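Local coordinates for protein Old Yellow Enzyme (Pichia, PDB 6AGZ) that probably catalyses the asymmetric reduction of the activated carbon-carbon double bond of enones with its bound flavin mononucleotide, at residues K26-F31 / A334-L339; T35-T40 / R369-F374; L279-I284 / V312-G317; Y379-K384 / S392-A397. All blocks are in the same frame, centred on the assembly; numbering follows the deposited sequence.

Overall arrangement
Interactions 1 and 3 belong to the barrel wall: each joins neighbouring parallel strands, and they share the sheet because strands 313-316 and 338-341 lie side by side. Interaction 3 is buried and rests on backbone hydrogen bonds, whereas interaction 1 runs from barrel packing out to a salt bridge with an exposed aspartate. Interaction 2 joins two loops, its arginines gripping main-chain carbonyls of one that also touches the flavin; interaction 4 sets a loop against the start of helix 395-398 and is small, apolar and more peripheral, its centre about 25 Å from the chain centre. These two touch through Arg36 and Arg38 against Tyr379. Interactions 2 and 3 both reach the flavin mononucleotide, at its rings and phosphate respectively.

Interaction 1. Residues K26-F31 / A334-L339; sequences KNRLVF and ADDRTL
Arg28 and Leu339 make the dense part of this contact, with Leu339 CD2 lying 3.6 Å from Arg28 CB and the two side chains crossing at about a right angle. Val30 adds to it: its CG2 rests 3.8 Å from Leu339 CB and also meets CD1 of the same leucine. Leu339 CA approaches Arg28 O at 3.5 Å in a CA-H...O contact. These residues sit where strand 29-31 meets strand 338-341, the first and eighth strands of the TIM barrel, so their pairing closes the parallel sheet on itself; backbone hydrogen bonds from Arg28 and Val30 to Ile340 continue the seam. A water links the two sides, 2.6 Å from Arg28 NH1 and 2.6 Å from Thr338 O. The solvent side lies at Asp336, which is exposed, although the extended arginine that reaches it stays buried. Arg28 NH1 and NH2 grip its OD1 end-on as a salt bridge, the NH2 arm measuring 3.0 Å to Asp336 OD1. The oxygen lies in the guanidinium plane but is met from above its own carboxylate plane, the two planes being 50° apart. Lys16 NZ also pairs with OD1, while Lys16 O and Pro17 O take Arg28 NE and NH2.

Interaction 2. Residues T35-T40 / R369-F374; sequences TRFRNT and RFYKIF. With FMN (flavin mononucleotide), chain C.
Arg369 O receives two arginines from segment 35-40, Arg36 NH2 at 3.1 Å and Arg38 NH2 at 3.2 Å, which arrive from opposite faces of its carbonyl plane. Next, Phe370 O accepts from Arg36 NE at 2.8 Å, on a lone pair in the carbonyl plane, and more weakly from Arg38 NH1. Bends at chi2 and chi3 fold the Arg36 chain back toward these carbonyls. The Phe370 ring meanwhile meets the flavin methyl C7M. Tyr371 brings its OH to 3.2 Å from FMN C7M, and its CD1 touches Phe37 CE2, the two ring planes at 43°. Lys372 O sits over the centre of the Arg38 guanidinium, 3.0 Å above its plane. Ile373 CG1 touches Phe37 CB, and Phe374 N closes the walk with a hydrogen bond to Phe37 O. Phe374 CD1 also approaches Asn39 O. Arg38 is further held by Arg36 O, through NH1, and by Ser375 O, through NE; a leucine in its place, with no N-H for Arg369 O or Phe370 O, would probably leave the two loops less firmly joined. Thr35 OG1 donates to FMN O4 at 2.6 Å. With Thr35 on one loop and Phe370 and Tyr371 on the other, the charged guanidinium-to-carbonyl network joins two loops that both line the flavin pocket, and it probably helps fix their relative position.

Interaction 3. Residues L279-I284 / V312-G317; sequences LAYVSI and VVLRSG. With FMN (flavin mononucleotide), chain C.
Ile284 packs against Val313 and alongside Arg315 with a side chain that can be followed atom by atom. Its CB is 4.2 Å from Leu314 O. From there CG1, set between the backbone N and the carbonyl carbon (chi1 71°), passes 3.6 Å from Leu314 O and also nears Val313 CG2. The tip, CD1, reaches Val313 CG2 at 3.8 Å and Arg315 CG at 4.1 Å, lying beside the arginine and pointing the same way. An alanine here would probably leave a gap beside Val313 CG2 and the CG of Arg315, where CD1 now packs. Strands 281-284 and 313-316 are the parallel sixth and seventh strands of the TIM barrel, their axes 4.6 Å apart at closest approach and 18° from parallel. Alternating backbone bonds set the register: Val282 N to Val312 O, Leu314 N to Val282 O, Ile284 N to Leu314 O at 2.8 Å, and Ser316 N to Ile284 O. On the other sheet face Leu314 CD2 packs against Ser283 OG, anti to its backbone N. A water joins Ser283 OG, Ile284 O and Ser316 OG. Just past the strand, Gly317 CA comes within 3.4 Å of FMN O1P, at the flavin phosphate.

Interaction 4. Residues Y379-K384 / S392-A397; sequences YLTWGK and SDSAIA
Ser394 OG, 4.1 Å from Thr381 CG2 across the contact, is gripped by two backbone groups: it bonds to Pro391 O and accepts a weak bond from Ala397 N at 3.5 Å. The oxygen stands between the backbone N and the carbonyl carbon (chi1 57°), a crowded position that turns it back toward the start of helix 395-398. The contact itself is apolar and small, 151 Å² in all, and centres on one methyl group. Thr381 CG2 meets Ala397 CB at 3.7 Å and, on the neighbouring residue, Ile396 CD1 at 3.8 Å. That methyl is anti to the carbonyl carbon of Thr381, while OG1 of the same residue takes a hydrogen bond from Gly378 N; the threonine thus puts its polar branch to its own loop and its methyl to the helix. Ile396 CD1 also lies near Leu380 O, 4.4 Å away. Leu380 touches Ser48, Ser51 and Gln55 of helix 47-57 as well, so segment 379-384 has contacts with both that helix and helix 395-398. A backbone hydrogen bond between Thr381 and Gln390, two residues before segment 392-397, holds the connection beside the contact. With its side chain accepting, weakly, from Ala397 N three residues on, Ser394 is the N-cap of a short, weakly bonded helix.

Interaction 1. Residues K26-F31 / A334-L339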
# COMPACT_ATOMS: atom_id res chain seq x y z
N LYS A 26 -15.62 25.66 10.76
CA LYS A 26 -14.84 26.78 11.27
C LYS A 26 -13.45 26.35 11.72
O LYS A 26 -12.53 27.17 11.72
CB LYS A 26 -15.59 27.45 12.43
CG LYS A 26 -14.98 28.77 12.90
CD LYS A 26 -15.83 29.39 14.00
CE LYS A 26 -15.20 30.66 14.54
NZ LYS A 26 -16.02 31.28 15.62
N ASN A 27 -13.27 25.08 12.09
CA ASN A 27 -11.97 24.56 12.47
C ASN A 27 -11.84 23.14 11.93
O ASN A 27 -12.75 22.61 11.27
CB ASN A 27 -11.76 24.61 13.99
CG ASN A 27 -12.79 23.80 14.77
OD1 ASN A 27 -13.03 22.63 14.47
ND2 ASN A 27 -13.39 24.42 15.77
N ARG A 28 -10.70 22.51 12.22
CA ARG A 28 -10.42 21.15 11.76
C ARG A 28 -10.23 20.20 12.93
O ARG A 28 -9.64 19.12 12.77
CB ARG A 28 -9.20 21.16 10.84
CG ARG A 28 -9.29 22.25 9.79
CD ARG A 28 -8.17 22.21 8.76
NE ARG A 28 -8.28 23.35 7.85
CZ ARG A 28 -7.50 23.55 6.80
NH1 ARG A 28 -6.53 22.68 6.51
NH2 ARG A 28 -7.68 24.61 6.03
N LEU A 29 -10.73 20.57 14.11
CA LEU A 29 -10.76 19.69 15.26
C LEU A 29 -12.08 18.92 15.26
O LEU A 29 -13.15 19.53 15.13
CB LEU A 29 -10.62 20.49 16.56
CG LEU A 29 -10.85 19.75 17.88
CD1 LEU A 29 -9.74 18.74 18.14
CD2 LEU A 29 -10.97 20.74 19.03
N VAL A 30 -12.00 17.60 15.38
CA VAL A 30 -13.16 16.73 15.25
C VAL A 30 -13.33 15.92 16.52
O VAL A 30 -12.35 15.45 17.11
CB VAL A 30 -13.02 15.79 14.03
CG1 VAL A 30 -14.24 14.88 13.90
CG2 VAL A 30 -12.82 16.60 12.76
N PHE A 31 -14.58 15.77 16.96
CA PHE A 31 -14.95 14.82 18.00
C PHE A 31 -15.27 13.50 17.31
O PHE A 31 -16.36 13.34 16.74
CB PHE A 31 -16.15 15.33 18.80
CG PHE A 31 -16.50 14.47 19.99
CD1 PHE A 31 -15.59 13.57 20.52
CD2 PHE A 31 -17.76 14.55 20.57
CE1 PHE A 31 -15.92 12.78 21.60
CE2 PHE A 31 -18.09 13.77 21.65
CZ PHE A 31 -17.17 12.88 22.17
N ALA A 334 0.60 19.69 7.41
CA ALA A 334 1.27 19.04 6.28
C ALA A 334 0.59 19.37 4.96
O ALA A 334 1.26 19.56 3.94
CB ALA A 334 1.31 17.52 6.49
N ASP A 335 -0.74 19.46 4.96
CA ASP A 335 -1.48 19.82 3.76
C ASP A 335 -2.71 20.62 4.18
O ASP A 335 -2.82 21.06 5.33
CB ASP A 335 -1.84 18.58 2.93
CG ASP A 335 -2.61 17.53 3.72
OD1 ASP A 335 -3.48 17.90 4.54
OD2 ASP A 335 -2.35 16.33 3.51
N ASP A 336 -3.63 20.82 3.24
CA ASP A 336 -4.82 21.63 3.45
C ASP A 336 -6.10 20.79 3.48
O ASP A 336 -7.19 21.33 3.26
CB ASP A 336 -4.91 22.71 2.38
CG ASP A 336 -5.67 23.94 2.84
OD1 ASP A 336 -5.54 24.31 4.02
OD2 ASP A 336 -6.40 24.53 2.02
N ARG A 337 -5.99 19.49 3.74
CA ARG A 337 -7.15 18.60 3.69
C ARG A 337 -7.21 17.66 4.90
O ARG A 337 -7.90 16.64 4.83
CB ARG A 337 -7.17 17.79 2.39
CG ARG A 337 -5.86 17.09 2.02
CD ARG A 337 -5.70 15.75 2.73
NE ARG A 337 -4.56 14.98 2.24
CZ ARG A 337 -4.66 13.85 1.54
NH1 ARG A 337 -5.85 13.36 1.25
NH2 ARG A 337 -3.57 13.22 1.14
N THR A 338 -6.53 17.98 5.99
CA THR A 338 -6.39 17.08 7.12
C THR A 338 -7.17 17.59 8.32
O THR A 338 -6.97 18.73 8.76
CB THR A 338 -4.92 16.89 7.50
OG1 THR A 338 -4.21 16.32 6.39
CG2 THR A 338 -4.79 15.97 8.70
N LEU A 339 -8.06 16.75 8.84
CA LEU A 339 -8.75 16.98 10.10
C LEU A 339 -8.08 16.17 11.20
O LEU A 339 -7.53 15.09 10.95
CB LEU A 339 -10.23 16.59 10.00
CG LEU A 339 -11.04 17.18 8.84
CD1 LEU A 339 -12.45 16.60 8.84
CD2 LEU A 339 -11.09 18.70 8.93
O HOH W 1 -5.54 20.43 7.32

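Interaction 2. Residues T35-T40 / R369-F374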
# COMPACT_ATOMS: atom_id res chain seq x y z
N THR A 35 -18.38 5.78 21.72
CA THR A 35 -19.48 5.06 22.34
C THR A 35 -19.50 5.29 23.84
O THR A 35 -18.47 5.16 24.51
CB THR A 35 -19.35 3.56 22.03
OG1 THR A 35 -19.57 3.34 20.63
CG2 THR A 35 -20.36 2.76 22.84
N ARG A 36 -20.67 5.63 24.38
CA ARG A 36 -20.82 5.91 25.81
C ARG A 36 -21.96 5.16 26.49
O ARG A 36 -21.95 5.09 27.72
CB ARG A 36 -21.02 7.42 26.03
CG ARG A 36 -19.92 8.30 25.45
CD ARG A 36 -18.56 7.95 26.03
NE ARG A 36 -18.54 8.02 27.49
CZ ARG A 36 -18.40 9.15 28.18
NH1 ARG A 36 -18.26 10.31 27.55
NH2 ARG A 36 -18.40 9.12 29.51
N PHE A 37 -22.93 4.63 25.74
CA PHE A 37 -24.02 3.83 26.30
C PHE A 37 -24.88 4.65 27.27
O PHE A 37 -25.19 4.21 28.38
CB PHE A 37 -23.50 2.56 26.97
CG PHE A 37 -22.85 1.60 26.02
CD1 PHE A 37 -23.42 1.31 24.80
CD2 PHE A 37 -21.65 0.98 26.36
CE1 PHE A 37 -22.82 0.42 23.93
CE2 PHE A 37 -21.04 0.10 25.49
CZ PHE A 37 -21.63 -0.19 24.27
N ARG A 38 -25.27 5.85 26.84
CA ARG A 38 -26.17 6.69 27.61
C ARG A 38 -27.54 6.82 26.95
O ARG A 38 -28.28 7.77 27.23
CB ARG A 38 -25.56 8.08 27.84
CG ARG A 38 -24.87 8.23 29.19
CD ARG A 38 -23.59 7.41 29.27
NE ARG A 38 -22.83 7.71 30.48
CZ ARG A 38 -21.57 7.32 30.69
NH1 ARG A 38 -20.93 6.62 29.77
NH2 ARG A 38 -20.96 7.63 31.83
N ASN A 39 -27.89 5.88 26.07
CA ASN A 39 -29.24 5.79 25.53
C ASN A 39 -30.11 4.97 26.48
O ASN A 39 -29.63 4.33 27.41
CB ASN A 39 -29.22 5.15 24.15
CG ASN A 39 -28.32 5.88 23.17
OD1 ASN A 39 -28.78 6.69 22.37
ND2 ASN A 39 -27.03 5.58 23.23
N THR A 40 -31.42 5.01 26.23
CA THR A 40 -32.33 4.18 27.00
C THR A 40 -32.13 2.71 26.65
O THR A 40 -31.44 2.36 25.68
CB THR A 40 -33.78 4.58 26.76
OG1 THR A 40 -34.11 4.36 25.38
CG2 THR A 40 -33.98 6.05 27.08
N ARG A 369 -15.17 5.49 33.56
CA ARG A 369 -16.54 5.94 33.34
C ARG A 369 -16.86 6.13 31.86
O ARG A 369 -17.85 6.78 31.51
CB ARG A 369 -16.82 7.23 34.12
CG ARG A 369 -17.20 6.98 35.57
CD ARG A 369 -16.27 7.70 36.54
NE ARG A 369 -16.92 8.85 37.17
CZ ARG A 369 -16.43 10.09 37.16
NH1 ARG A 369 -15.29 10.35 36.54
NH2 ARG A 369 -17.09 11.06 37.77
N PHE A 370 -16.02 5.58 30.97
CA PHE A 370 -16.33 5.61 29.54
C PHE A 370 -17.65 4.91 29.25
O PHE A 370 -18.50 5.44 28.51
CB PHE A 370 -15.21 4.94 28.74
CG PHE A 370 -13.98 5.79 28.58
CD1 PHE A 370 -13.97 7.12 28.96
CD2 PHE A 370 -12.83 5.26 28.01
CE1 PHE A 370 -12.84 7.90 28.80
CE2 PHE A 370 -11.70 6.03 27.84
CZ PHE A 370 -11.70 7.35 28.23
N TYR A 371 -17.86 3.73 29.83
CA TYR A 371 -18.99 2.88 29.51
C TYR A 371 -19.93 2.69 30.70
O TYR A 371 -20.60 1.66 30.82
CB TYR A 371 -18.52 1.52 28.99
CG TYR A 371 -17.56 1.60 27.83
CD1 TYR A 371 -18.00 2.00 26.57
CD2 TYR A 371 -16.22 1.27 27.98
CE1 TYR A 371 -17.13 2.08 25.50
CE2 TYR A 371 -15.34 1.34 26.91
CZ TYR A 371 -15.80 1.74 25.67
OH TYR A 371 -14.93 1.81 24.61
N LYS A 372 -19.99 3.67 31.60
CA LYS A 372 -20.90 3.59 32.74
C LYS A 372 -22.33 3.72 32.22
O LYS A 372 -22.77 4.81 31.86
CB LYS A 372 -20.58 4.68 33.76
CG LYS A 372 -21.02 4.34 35.18
CD LYS A 372 -20.56 5.40 36.17
CE LYS A 372 -20.35 4.81 37.56
NZ LYS A 372 -21.63 4.45 38.23
N ILE A 373 -23.05 2.59 32.19
CA ILE A 373 -24.31 2.51 31.45
C ILE A 373 -25.35 3.44 32.07
O ILE A 373 -25.65 3.36 33.27
CB ILE A 373 -24.80 1.06 31.41
CG1 ILE A 373 -23.91 0.22 30.50
CG2 ILE A 373 -26.25 1.00 30.97
CD1 ILE A 373 -24.19 -1.26 30.56
N PHE A 374 -25.91 4.32 31.24
CA PHE A 374 -27.10 5.10 31.56
C PHE A 374 -26.90 5.99 32.79
O PHE A 374 -27.83 6.23 33.56
CB PHE A 374 -28.31 4.17 31.77
CG PHE A 374 -29.63 4.83 31.53
CD1 PHE A 374 -29.90 5.44 30.31
CD2 PHE A 374 -30.62 4.82 32.50
CE1 PHE A 374 -31.13 6.04 30.08
CE2 PHE A 374 -31.85 5.42 32.27
CZ PHE A 374 -32.10 6.03 31.06
N1 FMN C . -14.37 4.67 17.31
C2 FMN C . -15.38 4.41 16.40
O2 FMN C . -15.13 4.40 15.19
N3 FMN C . -16.66 4.16 16.83
C4 FMN C . -16.94 4.17 18.18
O4 FMN C . -18.08 3.95 18.58
C4A FMN C . -15.93 4.43 19.10
N5 FMN C . -16.21 4.44 20.44
C5A FMN C . -15.22 4.71 21.36
C6 FMN C . -15.51 4.72 22.71
C7 FMN C . -14.51 4.98 23.64
C7M FMN C . -14.84 4.99 25.11
C8 FMN C . -13.22 5.23 23.22
C8M FMN C . -12.14 5.52 24.22
C9 FMN C . -12.92 5.22 21.86
C9A FMN C . -13.92 4.96 20.92
N10 FMN C . -13.63 4.95 19.57
C10 FMN C . -14.64 4.68 18.66
C1' FMN C . -12.24 5.23 19.09
C2' FMN C . -12.08 6.75 19.00
O2' FMN C . -12.99 7.25 18.05
C3' FMN C . -10.66 7.19 18.64
O3' FMN C . -10.32 6.73 17.36
C4' FMN C . -9.66 6.69 19.67
O4' FMN C . -10.13 6.95 20.97
C5' FMN C . -8.30 7.36 19.51
O5' FMN C . -8.45 8.76 19.56
P FMN C . -7.92 9.58 20.84
O1P FMN C . -6.48 9.22 21.09
O2P FMN C . -8.03 11.06 20.57
O3P FMN C . -8.76 9.22 22.04

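Interaction 3. Residues L279-I284 / V312-G317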
# COMPACT_ATOMS: atom_id res chain seq x y z
N LEU A 279 -16.29 11.31 -1.43
CA LEU A 279 -16.79 11.23 -0.07
C LEU A 279 -16.49 12.52 0.68
O LEU A 279 -15.54 13.25 0.37
CB LEU A 279 -16.17 10.04 0.67
CG LEU A 279 -16.49 8.64 0.17
CD1 LEU A 279 -15.87 7.59 1.09
CD2 LEU A 279 -17.99 8.43 0.05
N ALA A 280 -17.31 12.81 1.69
CA ALA A 280 -17.07 13.98 2.54
C ALA A 280 -15.70 13.88 3.20
O ALA A 280 -14.93 14.84 3.21
CB ALA A 280 -18.17 14.11 3.58
N TYR A 281 -15.38 12.71 3.76
CA TYR A 281 -14.08 12.48 4.36
C TYR A 281 -13.87 10.98 4.53
O TYR A 281 -14.82 10.19 4.50
CB TYR A 281 -13.94 13.19 5.71
CG TYR A 281 -14.92 12.74 6.77
CD1 TYR A 281 -16.18 13.32 6.88
CD2 TYR A 281 -14.59 11.73 7.67
CE1 TYR A 281 -17.08 12.91 7.85
CE2 TYR A 281 -15.48 11.32 8.64
CZ TYR A 281 -16.72 11.91 8.73
OH TYR A 281 -17.61 11.50 9.69
N VAL A 282 -12.60 10.60 4.69
CA VAL A 282 -12.22 9.24 5.06
C VAL A 282 -11.53 9.31 6.42
O VAL A 282 -10.57 10.06 6.59
CB VAL A 282 -11.30 8.60 4.01
CG1 VAL A 282 -10.77 7.26 4.51
CG2 VAL A 282 -12.04 8.42 2.69
N SER A 283 -12.04 8.53 7.37
CA SER A 283 -11.54 8.55 8.74
C SER A 283 -10.56 7.41 8.96
O SER A 283 -10.86 6.25 8.66
CB SER A 283 -12.70 8.45 9.74
OG SER A 283 -12.22 8.56 11.07
N ILE A 284 -9.38 7.74 9.49
CA ILE A 284 -8.31 6.78 9.71
C ILE A 284 -7.76 6.94 11.12
O ILE A 284 -7.77 8.03 11.70
CB ILE A 284 -7.17 6.91 8.67
CG1 ILE A 284 -6.36 8.18 8.89
CG2 ILE A 284 -7.73 6.89 7.25
CD1 ILE A 284 -5.17 8.30 7.96
N VAL A 312 -10.59 14.95 1.78
CA VAL A 312 -10.48 15.24 3.20
C VAL A 312 -10.24 13.94 3.96
O VAL A 312 -10.91 12.93 3.73
CB VAL A 312 -11.75 15.94 3.71
CG1 VAL A 312 -11.69 16.14 5.21
CG2 VAL A 312 -11.93 17.28 2.99
N VAL A 313 -9.25 13.96 4.85
CA VAL A 313 -8.91 12.80 5.66
C VAL A 313 -8.93 13.21 7.13
O VAL A 313 -8.32 14.22 7.50
CB VAL A 313 -7.54 12.20 5.27
CG1 VAL A 313 -6.45 13.26 5.30
CG2 VAL A 313 -7.19 11.04 6.19
N LEU A 314 -9.64 12.45 7.95
CA LEU A 314 -9.69 12.68 9.39
C LEU A 314 -8.74 11.69 10.06
O LEU A 314 -8.93 10.48 9.95
CB LEU A 314 -11.12 12.50 9.92
CG LEU A 314 -11.26 12.31 11.43
CD1 LEU A 314 -10.75 13.53 12.18
CD2 LEU A 314 -12.70 12.01 11.80
N ARG A 315 -7.73 12.21 10.74
CA ARG A 315 -6.74 11.38 11.42
C ARG A 315 -6.97 11.45 12.92
O ARG A 315 -7.03 12.54 13.49
CB ARG A 315 -5.32 11.84 11.07
CG ARG A 315 -5.11 12.06 9.58
CD ARG A 315 -3.68 12.46 9.27
NE ARG A 315 -2.73 11.38 9.55
CZ ARG A 315 -1.46 11.38 9.15
NH1 ARG A 315 -0.99 12.40 8.45
NH2 ARG A 315 -0.68 10.35 9.45
N SER A 316 -7.11 10.29 13.56
CA SER A 316 -7.39 10.25 14.99
C SER A 316 -6.45 9.30 15.71
O SER A 316 -5.99 8.30 15.15
CB SER A 316 -8.84 9.84 15.26
OG SER A 316 -9.75 10.77 14.71
N GLY A 317 -6.16 9.63 16.98
CA GLY A 317 -5.43 8.74 17.86
C GLY A 317 -4.11 9.28 18.39
O GLY A 317 -3.16 9.47 17.63
N1 FMN C . -14.37 4.67 17.31
C2 FMN C . -15.38 4.41 16.40
O2 FMN C . -15.13 4.40 15.19
N3 FMN C . -16.66 4.16 16.83
C4 FMN C . -16.94 4.17 18.18
O4 FMN C . -18.08 3.95 18.58
C4A FMN C . -15.93 4.43 19.10
N5 FMN C . -16.21 4.44 20.44
C5A FMN C . -15.22 4.71 21.36
C6 FMN C . -15.51 4.72 22.71
C7 FMN C . -14.51 4.98 23.64
C7M FMN C . -14.84 4.99 25.11
C8 FMN C . -13.22 5.23 23.22
C8M FMN C . -12.14 5.52 24.22
C9 FMN C . -12.92 5.22 21.86
C9A FMN C . -13.92 4.96 20.92
N10 FMN C . -13.63 4.95 19.57
C10 FMN C . -14.64 4.68 18.66
C1' FMN C . -12.24 5.23 19.09
C2' FMN C . -12.08 6.75 19.00
O2' FMN C . -12.99 7.25 18.05
C3' FMN C . -10.66 7.19 18.64
O3' FMN C . -10.32 6.73 17.36
C4' FMN C . -9.66 6.69 19.67
O4' FMN C . -10.13 6.95 20.97
C5' FMN C . -8.30 7.36 19.51
O5' FMN C . -8.45 8.76 19.56
P FMN C . -7.92 9.58 20.84
O1P FMN C . -6.48 9.22 21.09
O2P FMN C . -8.03 11.06 20.57
O3P FMN C . -8.76 9.22 22.04
O HOH W 2 -13.11 14.86 0.29
O HOH W 3 -10.18 8.77 12.51

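Interaction 4. Residues Y379-K384 / S392-A397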
# COMPACT_ATOMS: atom_id res chain seq x y z
N TYR A 379 -20.04 11.60 32.78
CA TYR A 379 -20.61 11.92 31.48
C TYR A 379 -20.99 13.38 31.36
O TYR A 379 -20.60 14.05 30.39
CB TYR A 379 -21.83 11.02 31.21
CG TYR A 379 -22.39 11.11 29.81
CD1 TYR A 379 -21.79 10.43 28.76
CD2 TYR A 379 -23.53 11.85 29.54
CE1 TYR A 379 -22.29 10.51 27.48
CE2 TYR A 379 -24.05 11.93 28.26
CZ TYR A 379 -23.43 11.25 27.24
OH TYR A 379 -23.94 11.33 25.96
N LEU A 380 -21.73 13.91 32.33
CA LEU A 380 -22.09 15.33 32.38
C LEU A 380 -21.49 16.03 33.59
O LEU A 380 -21.78 17.21 33.81
CB LEU A 380 -23.61 15.50 32.39
CG LEU A 380 -24.37 15.13 31.11
CD1 LEU A 380 -25.86 15.31 31.31
CD2 LEU A 380 -23.87 15.97 29.95
N THR A 381 -20.65 15.35 34.37
CA THR A 381 -20.08 15.93 35.57
C THR A 381 -18.86 16.80 35.29
O THR A 381 -18.38 17.47 36.22
CB THR A 381 -19.68 14.82 36.55
OG1 THR A 381 -19.02 13.76 35.84
CG2 THR A 381 -20.91 14.26 37.25
N TRP A 382 -18.36 16.82 34.06
CA TRP A 382 -17.18 17.60 33.74
C TRP A 382 -17.51 19.08 33.66
O TRP A 382 -18.51 19.48 33.06
CB TRP A 382 -16.57 17.13 32.42
CG TRP A 382 -16.34 15.65 32.37
CD1 TRP A 382 -17.07 14.74 31.67
CD2 TRP A 382 -15.33 14.92 33.07
NE1 TRP A 382 -16.56 13.48 31.88
CE2 TRP A 382 -15.50 13.56 32.73
CE3 TRP A 382 -14.30 15.27 33.94
CZ2 TRP A 382 -14.67 12.56 33.24
CZ3 TRP A 382 -13.48 14.28 34.44
CH2 TRP A 382 -13.67 12.93 34.09
N GLY A 383 -16.65 19.90 34.26
CA GLY A 383 -16.81 21.34 34.17
C GLY A 383 -16.02 21.93 33.02
O GLY A 383 -15.18 21.28 32.40
N LYS A 384 -16.32 23.19 32.72
CA LYS A 384 -15.53 23.94 31.76
C LYS A 384 -14.16 24.24 32.36
O LYS A 384 -13.85 23.85 33.50
CB LYS A 384 -16.25 25.21 31.35
CG LYS A 384 -17.64 24.98 30.76
CD LYS A 384 -17.80 25.72 29.44
CE LYS A 384 -19.27 25.90 29.07
NZ LYS A 384 -19.86 24.67 28.48
N SER A 392 -19.43 12.19 42.36
CA SER A 392 -20.30 11.08 41.98
C SER A 392 -21.67 11.15 42.66
O SER A 392 -22.60 10.49 42.19
CB SER A 392 -19.63 9.75 42.32
OG SER A 392 -18.46 9.56 41.54
N ASP A 393 -21.80 11.92 43.73
CA ASP A 393 -23.06 12.04 44.45
C ASP A 393 -23.76 13.37 44.19
O ASP A 393 -24.70 13.72 44.90
CB ASP A 393 -22.84 11.85 45.96
CG ASP A 393 -21.90 12.89 46.55
OD1 ASP A 393 -21.27 13.65 45.78
OD2 ASP A 393 -21.79 12.94 47.79
N SER A 394 -23.31 14.12 43.18
CA SER A 394 -23.90 15.41 42.88
C SER A 394 -25.30 15.23 42.29
O SER A 394 -25.78 14.12 42.07
CB SER A 394 -23.00 16.20 41.93
OG SER A 394 -22.77 15.47 40.73
N ALA A 395 -25.96 16.36 42.01
CA ALA A 395 -27.32 16.32 41.49
C ALA A 395 -27.37 15.71 40.10
O ALA A 395 -28.16 14.80 39.83
CB ALA A 395 -27.93 17.72 41.49
N ILE A 396 -26.52 16.20 39.19
CA ILE A 396 -26.53 15.68 37.82
C ILE A 396 -26.06 14.23 37.79
O ILE A 396 -26.61 13.41 37.06
CB ILE A 396 -25.69 16.57 36.89
CG1 ILE A 396 -24.82 17.53 37.71
CG2 ILE A 396 -26.57 17.33 35.92
CD1 ILE A 396 -23.42 17.03 37.92
N ALA A 397 -25.04 13.90 38.59
CA ALA A 397 -24.48 12.55 38.56
C ALA A 397 -25.52 11.50 38.92
O ALA A 397 -25.45 10.36 38.42
CB ALA A 397 -23.29 12.45 39.51